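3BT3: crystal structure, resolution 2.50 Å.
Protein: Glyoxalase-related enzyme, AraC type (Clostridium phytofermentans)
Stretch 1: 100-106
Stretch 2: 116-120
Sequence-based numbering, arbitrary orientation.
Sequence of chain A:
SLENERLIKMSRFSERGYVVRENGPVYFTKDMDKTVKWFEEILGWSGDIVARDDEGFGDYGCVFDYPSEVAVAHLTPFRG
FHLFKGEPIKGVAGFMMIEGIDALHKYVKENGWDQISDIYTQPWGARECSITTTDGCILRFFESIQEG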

# COMPACT_ATOMS: atom_id res chain seq x y z
N GLY A 100 -3.14 -5.78 -19.27
CA GLY A 100 -4.46 -6.05 -19.81
C GLY A 100 -5.42 -4.99 -19.33
O GLY A 100 -6.50 -5.29 -18.82
N ILE A 101 -5.02 -3.73 -19.48
CA ILE A 101 -5.84 -2.61 -19.03
C ILE A 101 -7.19 -2.55 -19.74
O ILE A 101 -8.19 -2.14 -19.15
CB ILE A 101 -5.08 -1.26 -19.23
CG1 ILE A 101 -5.87 -0.12 -18.60
CG2 ILE A 101 -4.87 -0.98 -20.70
CD1 ILE A 101 -6.06 -0.27 -17.12
N ASP A 102 -7.23 -2.97 -21.00
CA ASP A 102 -8.48 -2.96 -21.75
C ASP A 102 -9.40 -4.04 -21.20
O ASP A 102 -10.60 -3.83 -21.04
CB ASP A 102 -8.21 -3.20 -23.23
CG ASP A 102 -7.34 -2.12 -23.83
OD1 ASP A 102 -7.85 -1.00 -24.04
OD2 ASP A 102 -6.14 -2.39 -24.08
N ALA A 103 -8.83 -5.21 -20.90
CA ALA A 103 -9.60 -6.30 -20.35
C ALA A 103 -10.20 -5.87 -19.01
O ALA A 103 -11.35 -6.16 -18.72
CB ALA A 103 -8.73 -7.54 -20.17
N LEU A 104 -9.41 -5.18 -18.18
CA LEU A 104 -9.92 -4.73 -16.89
C LEU A 104 -11.14 -3.84 -17.04
O LEU A 104 -12.18 -4.08 -16.42
CB LEU A 104 -8.85 -3.96 -16.11
CG LEU A 104 -9.39 -3.24 -14.86
CD1 LEU A 104 -9.95 -4.25 -13.90
CD2 LEU A 104 -8.29 -2.43 -14.19
N HIS A 105 -11.01 -2.80 -17.85
CA HIS A 105 -12.10 -1.85 -18.06
C HIS A 105 -13.38 -2.54 -18.52
O HIS A 105 -14.48 -2.24 -18.04
CB HIS A 105 -11.67 -0.81 -19.08
CG HIS A 105 -12.61 0.35 -19.19
ND1 HIS A 105 -13.83 0.26 -19.83
CD2 HIS A 105 -12.52 1.62 -18.73
CE1 HIS A 105 -14.44 1.42 -19.76
NE2 HIS A 105 -13.67 2.27 -19.10
N LYS A 106 -13.23 -3.48 -19.44
CA LYS A 106 -14.36 -4.23 -19.98
C LYS A 106 -14.97 -5.12 -18.90
O LYS A 106 -16.20 -5.26 -18.82
CB LYS A 106 -13.90 -5.06 -21.17
CG LYS A 106 -14.98 -5.90 -21.82
CD LYS A 106 -14.49 -6.41 -23.17
CE LYS A 106 -15.48 -7.36 -23.84
NZ LYS A 106 -15.55 -8.68 -23.14
N ILE A 116 -15.98 4.18 -13.39
CA ILE A 116 -14.65 3.85 -13.87
C ILE A 116 -14.38 4.87 -14.97
O ILE A 116 -15.18 5.02 -15.89
CB ILE A 116 -14.62 2.42 -14.46
CG1 ILE A 116 -13.40 2.23 -15.37
CG2 ILE A 116 -15.87 2.17 -15.28
CD1 ILE A 116 -12.08 2.32 -14.67
N SER A 117 -13.28 5.60 -14.87
CA SER A 117 -12.94 6.60 -15.87
C SER A 117 -12.51 5.90 -17.15
O SER A 117 -12.25 4.70 -17.15
CB SER A 117 -11.78 7.47 -15.38
OG SER A 117 -10.56 6.76 -15.46
N ASP A 118 -12.44 6.65 -18.24
CA ASP A 118 -12.00 6.07 -19.51
C ASP A 118 -10.49 5.86 -19.43
O ASP A 118 -9.81 6.45 -18.58
CB ASP A 118 -12.32 7.02 -20.68
CG ASP A 118 -13.79 6.94 -21.12
OD1 ASP A 118 -14.21 5.87 -21.63
OD2 ASP A 118 -14.51 7.94 -20.97
N ILE A 119 -9.96 5.00 -20.30
CA ILE A 119 -8.53 4.74 -20.35
C ILE A 119 -7.86 5.88 -21.13
O ILE A 119 -8.31 6.25 -22.21
CB ILE A 119 -8.23 3.41 -21.06
CG1 ILE A 119 -8.76 2.24 -20.22
CG2 ILE A 119 -6.73 3.28 -21.32
CD1 ILE A 119 -8.47 0.87 -20.82
N TYR A 120 -6.78 6.43 -20.58
CA TYR A 120 -6.09 7.52 -21.26
C TYR A 120 -4.58 7.42 -21.08
O TYR A 120 -4.10 6.76 -20.16
CB TYR A 120 -6.61 8.85 -20.75
CG TYR A 120 -6.36 9.08 -19.29
CD1 TYR A 120 -5.13 9.58 -18.85
CD2 TYR A 120 -7.35 8.81 -18.35
CE1 TYR A 120 -4.90 9.82 -17.50
CE2 TYR A 120 -7.12 9.04 -16.99
CZ TYR A 120 -5.90 9.55 -16.58
OH TYR A 120 -5.67 9.81 -15.24
O HOH W 1 -15.36 4.87 -18.80

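The most unusual feature of this contact is a single water that joins three polar groups across it, in the absence of any clear direct hydrogen bond between the two stretches. Water 1 lies 3.1 Å from His105 NE2, donates to Ile116 O at 2.9 Å and makes a weak bond, also as donor, to Asp118 OD1 at 3.2 Å. It thereby ties the helix to both the backbone and a side chain of the extended segment. His105 NE2 also comes within 3.4 Å of Ser117 O, which sits at the edge of the imidazole, near its plane.

The rest of the contact is mostly packing, largely apolar, centred on His105 and Ile119, which have the largest areas covered by the other stretch. With chi1 in t, His105 sends its ring out from the helix to the loop, where CD2 meets Ile116 CG1 at 3.5 Å. Histidine suits this site because its ring offers carbon to Ile116 while its NE2 reaches the water. Ile119, with chi1 m and chi2 t, extends CD1 against the first turn of the helix: this methyl lies 3.6 Å from Ile101 CG1, 3.5 Å from Ile101 O and 4.0 Å from His105 CB. Ile101 O is already engaged within the helix, accepting from His105 N at 3.2 Å. Ile101 and Ile116 are both buried, as befits their wholly hydrocarbon side chains.

The more polar residues, Asp102, Ser117 and Asp118, give up little surface to the contact. Asp102 OD1 approaches Ile119 CD1 at 3.8 Å, but its carboxylate is hydrogen-bonded elsewhere in the structure. Asp118 directs its CB away, yet the end of its side chain comes nearer and meets the water. Ser117 also points away, and its OG donates to Asp118 O at 3.2 Å. Altogether the contact buries 291 Å², summed over both sides.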